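Local coordinates for protein dTDP-4-dehydrorhamnose reductase (Bacillus anthracis, PDB 3SC6) that probably reduces dTDP-4-dehydrorhamnose to dTDP-L-rhamnose with NADPH in the rhamnose biosynthetic pathway, at residues 106-111 / 125-130. Sequence-based numbering, arbitrary orientation.
With NAP (NADP nicotinamide-adenine-dinucleotide phosphate), chain G.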
loop_
_atom_site.group_PDB
_atom_site.type_symbol
_atom_site.label_atom_id
_atom_site.label_comp_id
_atom_site.label_asym_id
_atom_site.label_seq_id
_atom_site.Cartn_x
_atom_site.Cartn_y
_atom_site.Cartn_z
ATOM N N THR A 106 5.427 -2.850 -0.468
ATOM C CA THR A 106 4.606 -3.971 -0.914
ATOM C C THR A 106 5.117 -5.376 -0.595
ATOM O O THR A 106 6.241 -5.566 -0.142
ATOM C CB THR A 106 4.507 -3.901 -2.445
ATOM O OG1 THR A 106 3.690 -4.968 -2.930
ATOM C CG2 THR A 106 5.901 -3.992 -3.068
ATOM N N ASP A 107 4.267 -6.363 -0.860
ATOM C CA ASP A 107 4.603 -7.764 -0.628
ATOM C C ASP A 107 5.357 -8.351 -1.824
ATOM O O ASP A 107 5.796 -9.499 -1.776
ATOM C CB ASP A 107 3.348 -8.598 -0.344
ATOM C CG ASP A 107 2.331 -8.536 -1.467
ATOM O OD1 ASP A 107 1.734 -9.585 -1.767
ATOM O OD2 ASP A 107 2.117 -7.451 -2.045
ATOM N N TYR A 108 5.493 -7.573 -2.899
ATOM C CA TYR A 108 6.207 -8.042 -4.087
ATOM C C TYR A 108 7.722 -8.009 -3.886
ATOM O O TYR A 108 8.485 -8.237 -4.822
ATOM C CB TYR A 108 5.808 -7.272 -5.355
ATOM C CG TYR A 108 4.365 -7.464 -5.769
ATOM C CD1 TYR A 108 3.912 -8.702 -6.191
ATOM C CD2 TYR A 108 3.473 -6.406 -5.782
ATOM C CE1 TYR A 108 2.599 -8.892 -6.581
ATOM C CE2 TYR A 108 2.153 -6.584 -6.175
ATOM C CZ TYR A 108 1.724 -7.830 -6.574
ATOM O OH TYR A 108 0.418 -8.019 -6.968
ATOM N N VAL A 109 8.149 -7.718 -2.659
ATOM C CA VAL A 109 9.563 -7.676 -2.326
ATOM C C VAL A 109 10.004 -9.114 -2.018
ATOM O O VAL A 109 11.192 -9.391 -1.893
ATOM C CB VAL A 109 9.858 -6.746 -1.125
ATOM C CG1 VAL A 109 9.484 -5.309 -1.464
ATOM C CG2 VAL A 109 9.123 -7.220 0.120
ATOM N N PHE A 110 9.029 -10.015 -1.876
ATOM C CA PHE A 110 9.294 -11.424 -1.601
ATOM C C PHE A 110 8.841 -12.252 -2.800
ATOM O O PHE A 110 8.162 -11.743 -3.695
ATOM C CB PHE A 110 8.532 -11.921 -0.371
ATOM C CG PHE A 110 8.882 -11.217 0.899
ATOM C CD1 PHE A 110 9.985 -11.604 1.633
ATOM C CD2 PHE A 110 8.071 -10.217 1.398
ATOM C CE1 PHE A 110 10.305 -10.975 2.818
ATOM C CE2 PHE A 110 8.381 -9.587 2.587
ATOM C CZ PHE A 110 9.503 -9.969 3.298
ATOM N N GLN A 111 9.210 -13.533 -2.807
ATOM C CA GLN A 111 8.833 -14.447 -3.891
ATOM C C GLN A 111 7.367 -14.853 -3.785
ATOM O O GLN A 111 6.771 -15.316 -4.761
ATOM C CB GLN A 111 9.721 -15.695 -3.885
ATOM C CG GLN A 111 11.191 -15.427 -4.187
ATOM C CD GLN A 111 11.419 -14.883 -5.594
ATOM O OE1 GLN A 111 10.494 -14.798 -6.399
ATOM N NE2 GLN A 111 12.661 -14.534 -5.899
ATOM N N ALA A 125 13.355 -10.937 -1.583
ATOM C CA ALA A 125 13.750 -11.476 -2.874
ATOM C C ALA A 125 12.670 -11.039 -3.861
ATOM O O ALA A 125 11.800 -11.831 -4.224
ATOM C CB ALA A 125 13.851 -12.985 -2.818
ATOM N N PRO A 126 12.712 -9.760 -4.277
ATOM C CA PRO A 126 11.753 -9.175 -5.210
ATOM C C PRO A 126 11.408 -10.111 -6.353
ATOM O O PRO A 126 12.304 -10.637 -7.014
ATOM C CB PRO A 126 12.481 -7.937 -5.722
ATOM C CG PRO A 126 13.351 -7.534 -4.596
ATOM C CD PRO A 126 13.775 -8.804 -3.917
ATOM N N ILE A 127 10.113 -10.295 -6.588
ATOM C CA ILE A 127 9.627 -11.179 -7.645
ATOM C C ILE A 127 9.471 -10.503 -9.021
ATOM O O ILE A 127 9.489 -11.183 -10.049
ATOM C CB ILE A 127 8.275 -11.807 -7.221
ATOM C CG1 ILE A 127 7.837 -12.903 -8.196
ATOM C CG2 ILE A 127 7.210 -10.726 -7.068
ATOM C CD1 ILE A 127 6.544 -13.584 -7.793
ATOM N N ASN A 128 9.323 -9.179 -9.043
ATOM C CA ASN A 128 9.161 -8.438 -10.301
ATOM C C ASN A 128 9.773 -7.041 -10.220
ATOM O O ASN A 128 10.204 -6.620 -9.154
ATOM C CB ASN A 128 7.676 -8.365 -10.672
ATOM C CG ASN A 128 6.838 -7.650 -9.624
ATOM O OD1 ASN A 128 7.358 -6.923 -8.780
ATOM N ND2 ASN A 128 5.527 -7.828 -9.701
ATOM N N ILE A 129 9.802 -6.317 -11.338
ATOM C CA ILE A 129 10.384 -4.961 -11.356
ATOM C C ILE A 129 9.783 -4.038 -10.303
ATOM O O ILE A 129 10.509 -3.310 -9.634
ATOM C CB ILE A 129 10.312 -4.311 -12.748
ATOM C CG1 ILE A 129 11.167 -5.100 -13.737
ATOM C CG2 ILE A 129 10.858 -2.900 -12.701
ATOM C CD1 ILE A 129 12.639 -5.144 -13.366
ATOM N N TYR A 130 8.463 -4.047 -10.164
ATOM C CA TYR A 130 7.810 -3.204 -9.167
ATOM C C TYR A 130 8.344 -3.515 -7.782
ATOM O O TYR A 130 8.748 -2.611 -7.043
ATOM C CB TYR A 130 6.298 -3.400 -9.206
ATOM C CG TYR A 130 5.539 -2.739 -8.068
ATOM C CD1 TYR A 130 5.192 -1.394 -8.107
ATOM C CD2 TYR A 130 5.119 -3.489 -6.978
ATOM C CE1 TYR A 130 4.480 -0.810 -7.066
ATOM C CE2 TYR A 130 4.410 -2.923 -5.946
ATOM C CZ TYR A 130 4.089 -1.590 -5.989
ATOM O OH TYR A 130 3.377 -1.048 -4.943
HETATM P PA NAP G . -1.693 5.106 -6.516
HETATM O O1A NAP G . -1.020 4.863 -7.845
HETATM O O2A NAP G . -3.147 5.528 -6.490
HETATM O O5B NAP G . -0.845 6.193 -5.686
HETATM C C5B NAP G . 0.442 6.634 -6.108
HETATM C C4B NAP G . 0.386 8.133 -6.380
HETATM O O4B NAP G . 1.714 8.645 -6.574
HETATM C C3B NAP G . -0.419 8.459 -7.637
HETATM O O3B NAP G . -1.487 9.369 -7.359
HETATM C C2B NAP G . 0.581 9.100 -8.572
HETATM O O2B NAP G . -0.002 10.141 -9.353
HETATM C C1B NAP G . 1.649 9.618 -7.616
HETATM N N9A NAP G . 2.938 9.896 -8.305
HETATM C C8A NAP G . 3.405 9.338 -9.439
HETATM N N7A NAP G . 4.600 9.896 -9.737
HETATM C C5A NAP G . 4.869 10.813 -8.789
HETATM C C6A NAP G . 5.991 11.751 -8.547
HETATM N N6A NAP G . 7.049 11.797 -9.392
HETATM N N1A NAP G . 5.932 12.551 -7.457
HETATM C C2A NAP G . 4.877 12.497 -6.621
HETATM N N3A NAP G . 3.846 11.652 -6.828
HETATM C C4A NAP G . 3.820 10.812 -7.894
HETATM O O3 NAP G . -1.515 3.785 -5.604
HETATM P PN NAP G . -1.766 3.774 -4.004
HETATM O O1N NAP G . -2.298 2.409 -3.633
HETATM O O2N NAP G . -2.498 5.022 -3.579
HETATM O O5D NAP G . -0.275 3.889 -3.420
HETATM C C5D NAP G . -0.022 3.701 -2.028
HETATM C C4D NAP G . 1.287 2.943 -1.817
HETATM O O4D NAP G . 1.018 1.573 -1.479
HETATM C C3D NAP G . 2.178 2.931 -3.057
HETATM O O3D NAP G . 3.479 3.428 -2.734
HETATM C C2D NAP G . 2.256 1.481 -3.484
HETATM O O2D NAP G . 3.572 1.169 -3.941
HETATM C C1D NAP G . 1.874 0.702 -2.230
HETATM N N1N NAP G . 1.198 -0.574 -2.510
HETATM C C2N NAP G . 0.040 -0.589 -3.191
HETATM C C3N NAP G . -0.615 -1.791 -3.462
HETATM C C7N NAP G . -1.909 -1.773 -4.230
HETATM O O7N NAP G . -2.324 -0.709 -4.666
HETATM N N7N NAP G . -2.587 -2.903 -4.423
HETATM C C4N NAP G . -0.055 -2.982 -3.010
HETATM C C5N NAP G . 1.137 -2.941 -2.305
HETATM C C6N NAP G . 1.747 -1.715 -2.063
HETATM P P2B NAP G . -0.312 9.918 -10.920
HETATM O O1X NAP G . -1.144 11.125 -11.275
HETATM O O2X NAP G . 1.046 9.886 -11.580
HETATM O O3X NAP G . -1.053 8.605 -10.974
#
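T106 and Y130 meet tip to tip beside NADP, T106 CG2 lying 3.4 Å from Y130 CE2. In this Rossmann-fold, extended-SDR reductase, T106 lies at the C-terminal side of strand 100-106 and Y130 in the first turn of helix 129-144; with K134, which also hydrogen-bonds NADP, Y130 fits the family's YxxxK motif and is probably the catalytic tyrosine. Its hydroxyl is hydrogen-bonded to ribose O2D, at a doubtfully short modelled distance. T106 OG1, anti to the backbone N (chi1 -179°), comes within 3.3 Å of nicotinamide C5N and accepts from Y108 N, closing an ST turn. The Y108 ring meets Y130 rim to rim, centroids 5.8 Å apart and planes at 80°, while N128 ND2 lies over one Y108 face and I127 CG2 at its edge. N128 is the N-cap of the helix carrying Y130; its OD1 accepts from G131 N. Farther out, I127 N donates to Y108 O (3.2 Å, 161°), tying the post-strand loop to the helix approach, and A125 N gives V109 O a weak bond. Outermost, a bend at chi2 brings Q111 NE2 into van der Waals contact with A125 CB (3.6 Å), and I127 CD1 rests 3.5 Å from Q111 O.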